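Local coordinates for cytolethal distending toxin protein B (Haemophilus ducreyi, PDB 1SR4) that is the DNase I-like subunit of a tripartite bacterial genotoxin and probably acts as a nuclease that damages host-cell DNA, at residues V53-V58 with I66-W71; I84-L89 with N97-S102; E108-H113 with G126-T131; V169-V174 with L220-L225. All blocks are in the same frame, centred on the assembly; numbering follows the deposited sequence.

Contact 1. Residues V53-V58 with I66-W71; sequences VRTSRV and IEEYTW
An edge strand of the DNase I-like beta-sandwich shows how one pairing can move from backbone to side-chain bonds. Val-53 and Thr-70 form an antiparallel hydrogen-bonded pair, with Val-53 N bonding Thr-70 O at 2.8 Å nearly along the carbonyl axis. Two residues on, Glu-68 O takes two donors: the backbone N of Thr-55, on a nearly straight bond (178°), and Arg-54 NH1, which lies on a lone pair. Arg-54, bent at chi2 (74°), lays CD over one face of the Tyr-69 ring, 3.9 Å from its centroid, while Glu-67 CB sits on a face of the guanidinium. NH1 also reaches Arg-57 O, so this cation is spent largely on carbonyls; its salt bridge from NE to Glu-67 OE2 is long, 3.5 Å. The buried Glu-68 carboxylate is satisfied at both oxygens. Arg-57 NH1 comes to OE2 from above the carboxylate plane, and Tyr-85 and Gln-105 bond it too, a setting that would favour the charged form. Arg-57 NH1 also bonds Ala-106 O. Thr-55 OG1 accepts from Arg-57 N, making an ST turn, and donates to the anti lone pair of Glu-68 OE1 at 2.7 Å.

Contact 2. Residues I84-L89 with N97-S102; sequences IYYSRL and NLAIVS
Two bonds grip Asn-97 ND2, to Gly-46 O and Asn-94 OD1, a count that Tyr-85 OH equals through Glu-68 OE2 and Ala-106 N; OD1 of the Asn-97 amide accepts from Asp-90 N. This places the amide at the connection of the beta hairpin formed by strands 81-87 and 98-102. With CG beside its backbone N (chi1 -59°), Asn-97 runs alongside the start of the Arg-88 side chain, whose CG lies 3.7 Å from OD1. The Tyr-86 ring stands nearly perpendicular to the amide, at 80°, with CE1 3.9 Å from Asn-97 CB. Along the strands, Tyr-85 with Ile-100 and Ser-87 with Leu-98 are hydrogen-bonded pairs, the straightest bond being Ser-87 N to Leu-98 O, 2.8 Å. Ile-84, Tyr-86, Ala-99 and Val-101 share one face, where Ile-84 CG1 lies beside Val-101 CG2 at 4.1 Å. On the other face the side chains of Leu-89 and Leu-98 cross obliquely, CD1 to CD1 at 3.8 Å. The chemistry thus divides: apolar Leu-98 and Ile-100 pack against strands 124-129 and 132-138 of the second sheet, whereas the Asn-97 amide ties the hairpin connection to Gly-46 O, a carbonyl that Tyr-86 OH also bonds.

Contact 3. Residues E108-H113 with G126-T131; sequences EAFIVH and GIRIGT
Carboxylate and guanidinium stand almost perpendicular, 89° apart, where Glu-108 meets Arg-128 across this antiparallel hairpin. Glu-108 is extended, its CG anti to the backbone N (chi1 172°), and delivers a single oxygen, OE1, to the guanidinium edge. Arg-128 grips it side-on: NE at 2.8 Å comes nearly along the C-O axis of Glu-108 OE1, and NH2 at 3.1 Å arrives from above the carboxylate plane. The bend at chi3 (72°) turns the group so that NH1 bonds Gly-130 O on a lone pair, at 2.9 Å. Glu-108 OE1 lies close to the guanidinium plane, and with the NH1 bond three bonds hold the guanidinium's rotation. Below this head, Arg-128 CB meets the edge of the Phe-110 ring at CE2, 3.9 Å away. Phe-110 and Gly-126 exchange both backbone bonds as a hydrogen-bonded pair. The Phe-110 ring packs on Val-133 and Phe-135 of strand 132-138 and meets Phe-158 of helix 147-159 edge-to-face, whereas Ile-127, directed to the other face, reaches Ile-100 and Ser-102 of strand 98-102.

Contact 4. Residues V169-V174 with L220-L225; sequences VYSWMV and LHDAHL
Val-169 opens the contact with its carbonyl, whose O lies 3.5 Å from Ala-223 CB. Tyr-170 follows with its O at the edge of the His-221 ring. Ser-171 then makes the main side-chain bond: its OG, held beside its own backbone N (chi1 -78°), accepts from Ala-223 N at 3.0 Å. A water 2.9 Å from Ser-171 OG donates weakly to Asp-222 OD1, which also takes His-224 N, in an Asx turn, and His-224 ND1 on its syn lone pair; a type I turn, Asp-222 to Leu-225, follows strand 216-221 here. Trp-172 pairs with His-221 through both backbone bonds, the straighter running from His-221 N to Trp-172 O at 2.8 Å. Its CG occupies the crowded position between N and carbonyl carbon (chi1 49°), turning the indole so that His-221 CB sits over one face, 3.3 Å from Trp-172 CE2. The two rings are oblique, their planes 38° apart. Trp-172 NE1 is bound by Asn-159 and His-221 ND1 by Asn-198 O. Met-173, on the other face, lies alongside Leu-220, CG to CB 3.7 Å. Together these form neighbouring antiparallel strands in the second sheet of the DNase I-like sandwich.

Overall arrangement
From the N terminus, the chain closes four loops in series, none nested or crossing. Contact 1 joins 53-58 to 66-71 across a short loop at the edge of the eight-stranded sheet. Contact 2 adds the next hairpin of that sheet; strands 67-72 and 81-87 are neighbours, so Tyr-69 O meets Ile-84 N. The chain then passes to the six-stranded sheet, where contact 3 forms its edge hairpin; Ile-127 packs on Tyr-85 and Ile-100, tying the two layers of the sandwich. Contact 4 closes the longest loop, 45 residues with helices and strands, and touches contact 3 through Thr-131 O and Ser-171 N. Contacts 1 and 4 lie about 27 Å apart, centre to centre.

Contact 1. Residues V53-V58 with I66-W71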
loop_
_atom_site.group_PDB
_atom_site.type_symbol
_atom_site.label_atom_id
_atom_site.label_comp_id
_atom_site.label_asym_id
_atom_site.label_seq_id
_atom_site.Cartn_x
_atom_site.Cartn_y
_atom_site.Cartn_z
ATOM N N VAL B 53 -5.766 -13.191 -15.523
ATOM C CA VAL B 53 -5.898 -14.119 -16.630
ATOM C C VAL B 53 -4.591 -14.357 -17.376
ATOM O O VAL B 53 -3.921 -13.424 -17.797
ATOM C CB VAL B 53 -6.974 -13.607 -17.627
ATOM C CG1 VAL B 53 -7.174 -14.613 -18.760
ATOM C CG2 VAL B 53 -8.292 -13.364 -16.874
ATOM N N ARG B 54 -4.250 -15.627 -17.524
ATOM C CA ARG B 54 -3.042 -16.048 -18.223
ATOM C C ARG B 54 -3.158 -15.721 -19.711
ATOM O O ARG B 54 -4.167 -16.040 -20.329
ATOM C CB ARG B 54 -2.858 -17.559 -18.048
ATOM C CG ARG B 54 -1.643 -18.136 -18.755
ATOM C CD ARG B 54 -0.333 -17.783 -18.071
ATOM N NE ARG B 54 0.783 -18.490 -18.699
ATOM C CZ ARG B 54 1.525 -18.015 -19.697
ATOM N NH1 ARG B 54 1.299 -16.800 -20.207
ATOM N NH2 ARG B 54 2.484 -18.777 -20.209
ATOM N N THR B 55 -2.149 -15.079 -20.289
ATOM C CA THR B 55 -2.219 -14.776 -21.717
ATOM C C THR B 55 -1.656 -15.976 -22.474
ATOM O O THR B 55 -1.163 -16.913 -21.868
ATOM C CB THR B 55 -1.383 -13.550 -22.102
ATOM O OG1 THR B 55 0.009 -13.888 -22.062
ATOM C CG2 THR B 55 -1.660 -12.390 -21.137
ATOM N N SER B 56 -1.729 -15.943 -23.798
ATOM C CA SER B 56 -1.200 -17.033 -24.626
ATOM C C SER B 56 0.297 -16.877 -24.870
ATOM O O SER B 56 0.952 -17.775 -25.400
ATOM C CB SER B 56 -1.902 -17.056 -25.987
ATOM O OG SER B 56 -3.301 -17.188 -25.831
ATOM N N ARG B 57 0.838 -15.728 -24.500
ATOM C CA ARG B 57 2.247 -15.467 -24.719
ATOM C C ARG B 57 3.152 -16.445 -23.992
ATOM O O ARG B 57 2.896 -16.825 -22.857
ATOM C CB ARG B 57 2.592 -14.049 -24.278
ATOM C CG ARG B 57 4.010 -13.661 -24.583
ATOM C CD ARG B 57 4.363 -12.327 -23.957
ATOM N NE ARG B 57 5.690 -11.877 -24.367
ATOM C CZ ARG B 57 6.206 -10.688 -24.069
ATOM N NH1 ARG B 57 5.509 -9.812 -23.340
ATOM N NH2 ARG B 57 7.417 -10.365 -24.521
ATOM N N VAL B 58 4.213 -16.868 -24.661
ATOM C CA VAL B 58 5.156 -17.766 -24.024
ATOM C C VAL B 58 6.495 -17.070 -23.891
ATOM O O VAL B 58 7.052 -16.590 -24.873
ATOM C CB VAL B 58 5.324 -19.067 -24.816
ATOM C CG1 VAL B 58 4.155 -19.992 -24.518
ATOM C CG2 VAL B 58 5.395 -18.768 -26.299
ATOM N N ILE B 66 8.206 -18.333 -15.716
ATOM C CA ILE B 66 7.876 -16.927 -15.878
ATOM C C ILE B 66 6.689 -16.902 -16.832
ATOM O O ILE B 66 6.759 -17.438 -17.935
ATOM C CB ILE B 66 9.090 -16.123 -16.426
ATOM C CG1 ILE B 66 8.886 -14.625 -16.182
ATOM C CG2 ILE B 66 9.318 -16.425 -17.897
ATOM C CD1 ILE B 66 7.719 -14.020 -16.908
ATOM N N GLU B 67 5.585 -16.307 -16.392
ATOM C CA GLU B 67 4.382 -16.270 -17.210
ATOM C C GLU B 67 3.776 -14.879 -17.230
ATOM O O GLU B 67 3.981 -14.089 -16.306
ATOM C CB GLU B 67 3.348 -17.255 -16.659
ATOM C CG GLU B 67 3.803 -18.697 -16.614
ATOM C CD GLU B 67 2.867 -19.560 -15.785
ATOM O OE1 GLU B 67 2.623 -19.227 -14.604
ATOM O OE2 GLU B 67 2.371 -20.575 -16.310
ATOM N N GLU B 68 3.026 -14.586 -18.281
ATOM C CA GLU B 68 2.376 -13.288 -18.412
ATOM C C GLU B 68 0.870 -13.405 -18.153
ATOM O O GLU B 68 0.220 -14.334 -18.644
ATOM C CB GLU B 68 2.609 -12.732 -19.812
ATOM C CG GLU B 68 2.013 -11.348 -20.054
ATOM C CD GLU B 68 2.084 -10.958 -21.523
ATOM O OE1 GLU B 68 1.406 -11.612 -22.334
ATOM O OE2 GLU B 68 2.817 -10.014 -21.878
ATOM N N TYR B 69 0.326 -12.464 -17.377
ATOM C CA TYR B 69 -1.102 -12.416 -17.063
ATOM C C TYR B 69 -1.586 -10.982 -17.244
ATOM O O TYR B 69 -0.781 -10.053 -17.304
ATOM C CB TYR B 69 -1.359 -12.776 -15.589
ATOM C CG TYR B 69 -1.123 -14.216 -15.216
ATOM C CD1 TYR B 69 -2.197 -15.085 -14.987
ATOM C CD2 TYR B 69 0.168 -14.710 -15.090
ATOM C CE1 TYR B 69 -1.972 -16.427 -14.637
ATOM C CE2 TYR B 69 0.403 -16.037 -14.744
ATOM C CZ TYR B 69 -0.667 -16.891 -14.521
ATOM O OH TYR B 69 -0.420 -18.209 -14.207
ATOM N N THR B 70 -2.902 -10.819 -17.342
ATOM C CA THR B 70 -3.497 -9.492 -17.366
ATOM C C THR B 70 -4.435 -9.505 -16.152
ATOM O O THR B 70 -4.954 -10.558 -15.742
ATOM C CB THR B 70 -4.314 -9.167 -18.653
ATOM O OG1 THR B 70 -5.365 -10.121 -18.825
ATOM C CG2 THR B 70 -3.395 -9.138 -19.885
ATOM N N TRP B 71 -4.632 -8.338 -15.562
ATOM C CA TRP B 71 -5.470 -8.223 -14.384
ATOM C C TRP B 71 -6.203 -6.903 -14.496
ATOM O O TRP B 71 -5.583 -5.871 -14.733
ATOM C CB TRP B 71 -4.578 -8.259 -13.140
ATOM C CG TRP B 71 -5.292 -8.084 -11.840
ATOM C CD1 TRP B 71 -6.516 -8.571 -11.497
ATOM C CD2 TRP B 71 -4.781 -7.425 -10.677
ATOM N NE1 TRP B 71 -6.805 -8.261 -10.190
ATOM C CE2 TRP B 71 -5.753 -7.556 -9.661
ATOM C CE3 TRP B 71 -3.592 -6.741 -10.394
ATOM C CZ2 TRP B 71 -5.575 -7.026 -8.379
ATOM C CZ3 TRP B 71 -3.410 -6.213 -9.117
ATOM C CH2 TRP B 71 -4.401 -6.360 -8.126
#

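Contact 2. Residues I84-L89 with N97-S102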
loop_
_atom_site.group_PDB
_atom_site.type_symbol
_atom_site.label_atom_id
_atom_site.label_comp_id
_atom_site.label_asym_id
_atom_site.label_seq_id
_atom_site.Cartn_x
_atom_site.Cartn_y
_atom_site.Cartn_z
ATOM N N ILE B 84 0.894 -8.721 -15.518
ATOM C CA ILE B 84 1.640 -9.231 -14.374
ATOM C C ILE B 84 2.576 -10.314 -14.893
ATOM O O ILE B 84 2.123 -11.245 -15.555
ATOM C CB ILE B 84 0.772 -9.907 -13.274
ATOM C CG1 ILE B 84 -0.309 -8.947 -12.747
ATOM C CG2 ILE B 84 1.703 -10.337 -12.105
ATOM C CD1 ILE B 84 -1.279 -9.590 -11.709
ATOM N N TYR B 85 3.874 -10.188 -14.604
ATOM C CA TYR B 85 4.867 -11.199 -15.002
ATOM C C TYR B 85 5.144 -11.936 -13.693
ATOM O O TYR B 85 5.622 -11.360 -12.716
ATOM C CB TYR B 85 6.089 -10.516 -15.586
ATOM C CG TYR B 85 5.721 -9.851 -16.886
ATOM C CD1 TYR B 85 5.625 -10.600 -18.065
ATOM C CD2 TYR B 85 5.319 -8.512 -16.918
ATOM C CE1 TYR B 85 5.125 -10.037 -19.241
ATOM C CE2 TYR B 85 4.819 -7.937 -18.093
ATOM C CZ TYR B 85 4.718 -8.712 -19.251
ATOM O OH TYR B 85 4.157 -8.175 -20.405
ATOM N N TYR B 86 4.802 -13.214 -13.693
ATOM C CA TYR B 86 4.841 -14.049 -12.497
ATOM C C TYR B 86 5.827 -15.216 -12.556
ATOM O O TYR B 86 5.813 -16.010 -13.497
ATOM C CB TYR B 86 3.403 -14.546 -12.304
ATOM C CG TYR B 86 3.102 -15.477 -11.152
ATOM C CD1 TYR B 86 3.347 -15.098 -9.831
ATOM C CD2 TYR B 86 2.431 -16.683 -11.381
ATOM C CE1 TYR B 86 2.921 -15.891 -8.759
ATOM C CE2 TYR B 86 1.997 -17.488 -10.312
ATOM C CZ TYR B 86 2.244 -17.080 -9.005
ATOM O OH TYR B 86 1.795 -17.856 -7.952
ATOM N N SER B 87 6.676 -15.311 -11.546
ATOM C CA SER B 87 7.647 -16.387 -11.466
ATOM C C SER B 87 7.288 -17.192 -10.222
ATOM O O SER B 87 7.580 -16.787 -9.100
ATOM C CB SER B 87 9.055 -15.813 -11.353
ATOM O OG SER B 87 9.987 -16.854 -11.128
ATOM N N ARG B 88 6.628 -18.326 -10.425
ATOM C CA ARG B 88 6.198 -19.152 -9.307
ATOM C C ARG B 88 7.329 -20.086 -8.870
ATOM O O ARG B 88 7.312 -21.283 -9.151
ATOM C CB ARG B 88 4.958 -19.945 -9.718
ATOM C CG ARG B 88 4.286 -20.705 -8.598
ATOM C CD ARG B 88 3.110 -21.526 -9.133
ATOM N NE ARG B 88 2.557 -22.381 -8.086
ATOM C CZ ARG B 88 3.062 -23.561 -7.727
ATOM N NH1 ARG B 88 4.131 -24.052 -8.343
ATOM N NH2 ARG B 88 2.508 -24.243 -6.731
ATOM N N LEU B 89 8.311 -19.512 -8.186
ATOM C CA LEU B 89 9.476 -20.246 -7.703
ATOM C C LEU B 89 9.193 -21.253 -6.591
ATOM O O LEU B 89 9.794 -22.335 -6.558
ATOM C CB LEU B 89 10.527 -19.251 -7.197
ATOM C CG LEU B 89 11.003 -18.203 -8.208
ATOM C CD1 LEU B 89 11.872 -17.159 -7.511
ATOM C CD2 LEU B 89 11.764 -18.884 -9.326
ATOM N N ASN B 97 7.092 -16.407 -4.063
ATOM C CA ASN B 97 7.077 -16.180 -5.506
ATOM C C ASN B 97 7.373 -14.718 -5.864
ATOM O O ASN B 97 7.160 -13.818 -5.046
ATOM C CB ASN B 97 5.702 -16.564 -6.075
ATOM C CG ASN B 97 5.352 -18.021 -5.815
ATOM O OD1 ASN B 97 6.200 -18.892 -5.955
ATOM N ND2 ASN B 97 4.103 -18.288 -5.435
ATOM N N LEU B 98 7.857 -14.484 -7.083
ATOM C CA LEU B 98 8.164 -13.122 -7.522
ATOM C C LEU B 98 7.196 -12.703 -8.617
ATOM O O LEU B 98 6.743 -13.531 -9.420
ATOM C CB LEU B 98 9.596 -13.031 -8.069
ATOM C CG LEU B 98 10.747 -13.273 -7.082
ATOM C CD1 LEU B 98 12.065 -13.370 -7.845
ATOM C CD2 LEU B 98 10.793 -12.154 -6.053
ATOM N N ALA B 99 6.892 -11.411 -8.660
ATOM C CA ALA B 99 5.987 -10.878 -9.668
ATOM C C ALA B 99 6.360 -9.447 -10.000
ATOM O O ALA B 99 6.983 -8.740 -9.191
ATOM C CB ALA B 99 4.548 -10.914 -9.160
ATOM N N ILE B 100 5.981 -9.031 -11.204
ATOM C CA ILE B 100 6.193 -7.663 -11.622
ATOM C C ILE B 100 4.899 -7.245 -12.292
ATOM O O ILE B 100 4.438 -7.912 -13.220
ATOM C CB ILE B 100 7.330 -7.483 -12.651
ATOM C CG1 ILE B 100 8.679 -7.846 -12.040
ATOM C CG2 ILE B 100 7.394 -5.990 -13.079
ATOM C CD1 ILE B 100 9.830 -7.804 -13.047
ATOM N N VAL B 101 4.304 -6.160 -11.802
ATOM C CA VAL B 101 3.073 -5.631 -12.393
ATOM C C VAL B 101 3.505 -4.421 -13.209
ATOM O O VAL B 101 4.220 -3.561 -12.707
ATOM C CB VAL B 101 2.060 -5.140 -11.328
ATOM C CG1 VAL B 101 0.777 -4.636 -12.031
ATOM C CG2 VAL B 101 1.739 -6.263 -10.343
ATOM N N SER B 102 3.055 -4.356 -14.455
ATOM C CA SER B 102 3.414 -3.264 -15.337
ATOM C C SER B 102 2.215 -2.792 -16.156
ATOM O O SER B 102 1.403 -3.603 -16.621
ATOM C CB SER B 102 4.519 -3.743 -16.288
ATOM O OG SER B 102 4.972 -2.693 -17.118
#

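Contact 3. Residues E108-H113 with G126-T131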
loop_
_atom_site.group_PDB
_atom_site.type_symbol
_atom_site.label_atom_id
_atom_site.label_comp_id
_atom_site.label_asym_id
_atom_site.label_seq_id
_atom_site.Cartn_x
_atom_site.Cartn_y
_atom_site.Cartn_z
ATOM N N GLU B 108 10.559 -7.987 -23.508
ATOM C CA GLU B 108 11.360 -9.173 -23.276
ATOM C C GLU B 108 11.515 -9.397 -21.772
ATOM O O GLU B 108 11.350 -8.469 -20.981
ATOM C CB GLU B 108 12.714 -8.928 -23.950
ATOM C CG GLU B 108 13.824 -9.918 -23.713
ATOM C CD GLU B 108 15.109 -9.482 -24.417
ATOM O OE1 GLU B 108 15.284 -8.269 -24.665
ATOM O OE2 GLU B 108 15.953 -10.344 -24.711
ATOM N N ALA B 109 11.792 -10.632 -21.376
ATOM C CA ALA B 109 11.986 -10.938 -19.965
ATOM C C ALA B 109 13.411 -11.446 -19.809
ATOM O O ALA B 109 14.014 -11.912 -20.783
ATOM C CB ALA B 109 11.000 -11.992 -19.501
ATOM N N PHE B 110 13.941 -11.336 -18.590
ATOM C CA PHE B 110 15.303 -11.764 -18.260
ATOM C C PHE B 110 15.290 -12.438 -16.898
ATOM O O PHE B 110 14.632 -11.955 -15.982
ATOM C CB PHE B 110 16.235 -10.557 -18.117
ATOM C CG PHE B 110 16.568 -9.860 -19.399
ATOM C CD1 PHE B 110 17.626 -10.295 -20.186
ATOM C CD2 PHE B 110 15.867 -8.726 -19.791
ATOM C CE1 PHE B 110 17.991 -9.598 -21.353
ATOM C CE2 PHE B 110 16.219 -8.027 -20.951
ATOM C CZ PHE B 110 17.286 -8.464 -21.730
ATOM N N ILE B 111 16.006 -13.547 -16.763
ATOM C CA ILE B 111 16.140 -14.221 -15.481
ATOM C C ILE B 111 17.650 -14.291 -15.269
ATOM O O ILE B 111 18.371 -14.796 -16.128
ATOM C CB ILE B 111 15.558 -15.665 -15.482
ATOM C CG1 ILE B 111 14.027 -15.638 -15.467
ATOM C CG2 ILE B 111 16.034 -16.414 -14.255
ATOM C CD1 ILE B 111 13.407 -15.372 -16.815
ATOM N N VAL B 112 18.136 -13.764 -14.155
ATOM C CA VAL B 112 19.569 -13.793 -13.881
ATOM C C VAL B 112 19.833 -14.400 -12.510
ATOM O O VAL B 112 19.264 -13.963 -11.501
ATOM C CB VAL B 112 20.179 -12.379 -13.943
ATOM C CG1 VAL B 112 21.691 -12.438 -13.743
ATOM C CG2 VAL B 112 19.873 -11.754 -15.290
ATOM N N HIS B 113 20.680 -15.429 -12.483
ATOM C CA HIS B 113 21.024 -16.101 -11.237
ATOM C C HIS B 113 22.248 -15.487 -10.597
ATOM O O HIS B 113 23.036 -14.808 -11.265
ATOM C CB HIS B 113 21.295 -17.589 -11.488
ATOM C CG HIS B 113 20.086 -18.356 -11.919
ATOM N ND1 HIS B 113 19.660 -18.402 -13.229
ATOM C CD2 HIS B 113 19.179 -19.062 -11.201
ATOM C CE1 HIS B 113 18.540 -19.100 -13.300
ATOM N NE2 HIS B 113 18.226 -19.512 -12.083
ATOM N N GLY B 126 13.183 -10.062 -14.405
ATOM C CA GLY B 126 12.932 -8.721 -14.906
ATOM C C GLY B 126 12.319 -8.600 -16.281
ATOM O O GLY B 126 12.231 -9.569 -17.045
ATOM N N ILE B 127 11.885 -7.387 -16.595
ATOM C CA ILE B 127 11.287 -7.115 -17.885
ATOM C C ILE B 127 11.888 -5.862 -18.499
ATOM O O ILE B 127 12.254 -4.894 -17.807
ATOM C CB ILE B 127 9.755 -6.914 -17.790
ATOM C CG1 ILE B 127 9.447 -5.745 -16.843
ATOM C CG2 ILE B 127 9.084 -8.211 -17.344
ATOM C CD1 ILE B 127 7.974 -5.356 -16.772
ATOM N N ARG B 128 12.013 -5.903 -19.816
ATOM C CA ARG B 128 12.529 -4.778 -20.549
ATOM C C ARG B 128 11.368 -4.083 -21.250
ATOM O O ARG B 128 10.480 -4.735 -21.804
ATOM C CB ARG B 128 13.544 -5.248 -21.596
ATOM C CG ARG B 128 13.976 -4.141 -22.543
ATOM C CD ARG B 128 15.135 -4.574 -23.439
ATOM N NE ARG B 128 14.795 -5.547 -24.487
ATOM C CZ ARG B 128 14.066 -5.285 -25.572
ATOM N NH1 ARG B 128 13.561 -4.072 -25.784
ATOM N NH2 ARG B 128 13.875 -6.234 -26.481
ATOM N N ILE B 129 11.362 -2.761 -21.188
ATOM C CA ILE B 129 10.370 -1.956 -21.887
ATOM C C ILE B 129 11.276 -1.014 -22.667
ATOM O O ILE B 129 11.899 -0.118 -22.085
ATOM C CB ILE B 129 9.490 -1.086 -20.953
ATOM C CG1 ILE B 129 8.696 -1.955 -19.971
ATOM C CG2 ILE B 129 8.515 -0.262 -21.801
ATOM C CD1 ILE B 129 7.805 -2.955 -20.645
ATOM N N GLY B 130 11.373 -1.226 -23.976
ATOM C CA GLY B 130 12.237 -0.375 -24.774
ATOM C C GLY B 130 13.684 -0.540 -24.334
ATOM O O GLY B 130 14.212 -1.650 -24.329
ATOM N N THR B 131 14.332 0.557 -23.959
ATOM C CA THR B 131 15.725 0.502 -23.530
ATOM C C THR B 131 15.935 0.493 -22.007
ATOM O O THR B 131 17.045 0.741 -21.529
ATOM C CB THR B 131 16.509 1.679 -24.114
ATOM O OG1 THR B 131 15.882 2.905 -23.713
ATOM C CG2 THR B 131 16.535 1.596 -25.642
#

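Contact 4. Residues V169-V174 with L220-L225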
loop_
_atom_site.group_PDB
_atom_site.type_symbol
_atom_site.label_atom_id
_atom_site.label_comp_id
_atom_site.label_asym_id
_atom_site.label_seq_id
_atom_site.Cartn_x
_atom_site.Cartn_y
_atom_site.Cartn_z
ATOM N N VAL B 169 23.285 -0.016 -24.502
ATOM C CA VAL B 169 22.626 1.260 -24.282
ATOM C C VAL B 169 21.454 1.100 -23.300
ATOM O O VAL B 169 20.706 2.043 -23.061
ATOM C CB VAL B 169 22.090 1.855 -25.599
ATOM C CG1 VAL B 169 23.251 2.125 -26.559
ATOM C CG2 VAL B 169 21.063 0.915 -26.223
ATOM N N TYR B 170 21.301 -0.089 -22.727
ATOM C CA TYR B 170 20.194 -0.322 -21.801
ATOM C C TYR B 170 20.449 0.200 -20.395
ATOM O O TYR B 170 21.551 0.067 -19.857
ATOM C CB TYR B 170 19.883 -1.815 -21.676
ATOM C CG TYR B 170 19.249 -2.487 -22.875
ATOM C CD1 TYR B 170 18.874 -1.770 -24.013
ATOM C CD2 TYR B 170 19.014 -3.857 -22.858
ATOM C CE1 TYR B 170 18.277 -2.417 -25.106
ATOM C CE2 TYR B 170 18.428 -4.505 -23.928
ATOM C CZ TYR B 170 18.060 -3.789 -25.043
ATOM O OH TYR B 170 17.445 -4.453 -26.069
ATOM N N SER B 171 19.425 0.806 -19.811
ATOM C CA SER B 171 19.501 1.253 -18.435
ATOM C C SER B 171 18.774 0.129 -17.691
ATOM O O SER B 171 17.820 -0.440 -18.220
ATOM C CB SER B 171 18.745 2.571 -18.249
ATOM O OG SER B 171 19.500 3.672 -18.720
ATOM N N TRP B 172 19.225 -0.215 -16.490
ATOM C CA TRP B 172 18.566 -1.264 -15.717
ATOM C C TRP B 172 18.458 -0.868 -14.246
ATOM O O TRP B 172 19.298 -0.133 -13.730
ATOM C CB TRP B 172 19.278 -2.618 -15.851
ATOM C CG TRP B 172 20.770 -2.627 -15.638
ATOM C CD1 TRP B 172 21.733 -2.512 -16.599
ATOM C CD2 TRP B 172 21.464 -2.835 -14.401
ATOM N NE1 TRP B 172 22.981 -2.647 -16.039
ATOM C CE2 TRP B 172 22.845 -2.846 -14.692
ATOM C CE3 TRP B 172 21.052 -3.013 -13.071
ATOM C CZ2 TRP B 172 23.820 -3.033 -13.709
ATOM C CZ3 TRP B 172 22.028 -3.200 -12.086
ATOM C CH2 TRP B 172 23.394 -3.208 -12.416
ATOM N N MET B 173 17.410 -1.367 -13.596
ATOM C CA MET B 173 17.099 -1.072 -12.202
ATOM C C MET B 173 16.725 -2.379 -11.486
ATOM O O MET B 173 15.827 -3.087 -11.926
ATOM C CB MET B 173 15.900 -0.134 -12.191
ATOM C CG MET B 173 15.833 0.823 -11.064
ATOM S SD MET B 173 14.369 1.858 -11.275
ATOM C CE MET B 173 14.145 2.328 -9.638
ATOM N N VAL B 174 17.403 -2.678 -10.383
ATOM C CA VAL B 174 17.158 -3.891 -9.607
ATOM C C VAL B 174 16.462 -3.424 -8.326
ATOM O O VAL B 174 17.054 -2.713 -7.521
ATOM C CB VAL B 174 18.493 -4.592 -9.285
ATOM C CG1 VAL B 174 18.241 -5.858 -8.489
ATOM C CG2 VAL B 174 19.220 -4.905 -10.586
ATOM N N LEU B 220 20.684 0.873 -9.389
ATOM C CA LEU B 220 20.493 1.031 -10.826
ATOM C C LEU B 220 21.711 1.441 -11.621
ATOM O O LEU B 220 22.704 1.894 -11.070
ATOM C CB LEU B 220 19.377 2.039 -11.084
ATOM C CG LEU B 220 19.572 3.474 -10.604
ATOM C CD1 LEU B 220 20.372 4.270 -11.633
ATOM C CD2 LEU B 220 18.198 4.123 -10.428
ATOM N N HIS B 221 21.621 1.243 -12.928
ATOM C CA HIS B 221 22.678 1.645 -13.839
ATOM C C HIS B 221 21.980 2.518 -14.876
ATOM O O HIS B 221 21.082 2.053 -15.583
ATOM C CB HIS B 221 23.323 0.446 -14.544
ATOM C CG HIS B 221 24.177 0.842 -15.711
ATOM N ND1 HIS B 221 25.309 1.617 -15.572
ATOM C CD2 HIS B 221 24.015 0.652 -17.042
ATOM C CE1 HIS B 221 25.804 1.892 -16.766
ATOM N NE2 HIS B 221 25.038 1.319 -17.675
ATOM N N ASP B 222 22.353 3.792 -14.939
ATOM C CA ASP B 222 21.758 4.689 -15.922
ATOM C C ASP B 222 22.740 4.815 -17.080
ATOM O O ASP B 222 23.788 5.433 -16.935
ATOM C CB ASP B 222 21.515 6.070 -15.325
ATOM C CG ASP B 222 20.866 7.020 -16.317
ATOM O OD1 ASP B 222 20.953 6.780 -17.541
ATOM O OD2 ASP B 222 20.274 8.018 -15.875
ATOM N N ALA B 223 22.399 4.229 -18.219
ATOM C CA ALA B 223 23.274 4.270 -19.387
ATOM C C ALA B 223 23.633 5.689 -19.836
ATOM O O ALA B 223 24.604 5.875 -20.569
ATOM C CB ALA B 223 22.631 3.514 -20.543
ATOM N N HIS B 224 22.843 6.679 -19.414
ATOM C CA HIS B 224 23.094 8.073 -19.783
ATOM C C HIS B 224 24.202 8.689 -18.956
ATOM O O HIS B 224 24.655 9.788 -19.245
ATOM C CB HIS B 224 21.854 8.947 -19.578
ATOM C CG HIS B 224 20.701 8.587 -20.451
ATOM N ND1 HIS B 224 19.815 7.579 -20.137
ATOM C CD2 HIS B 224 20.274 9.113 -21.620
ATOM C CE1 HIS B 224 18.890 7.504 -21.076
ATOM N NE2 HIS B 224 19.146 8.424 -21.987
ATOM N N LEU B 225 24.630 8.001 -17.910
ATOM C CA LEU B 225 25.666 8.562 -17.062
ATOM C C LEU B 225 26.958 7.761 -17.140
ATOM O O LEU B 225 26.940 6.538 -17.244
ATOM C CB LEU B 225 25.158 8.656 -15.617
ATOM C CG LEU B 225 23.899 9.516 -15.369
ATOM C CD1 LEU B 225 23.511 9.443 -13.890
ATOM C CD2 LEU B 225 24.158 10.973 -15.770
HETATM O O HOH W 1 17.922 5.900 -17.899
#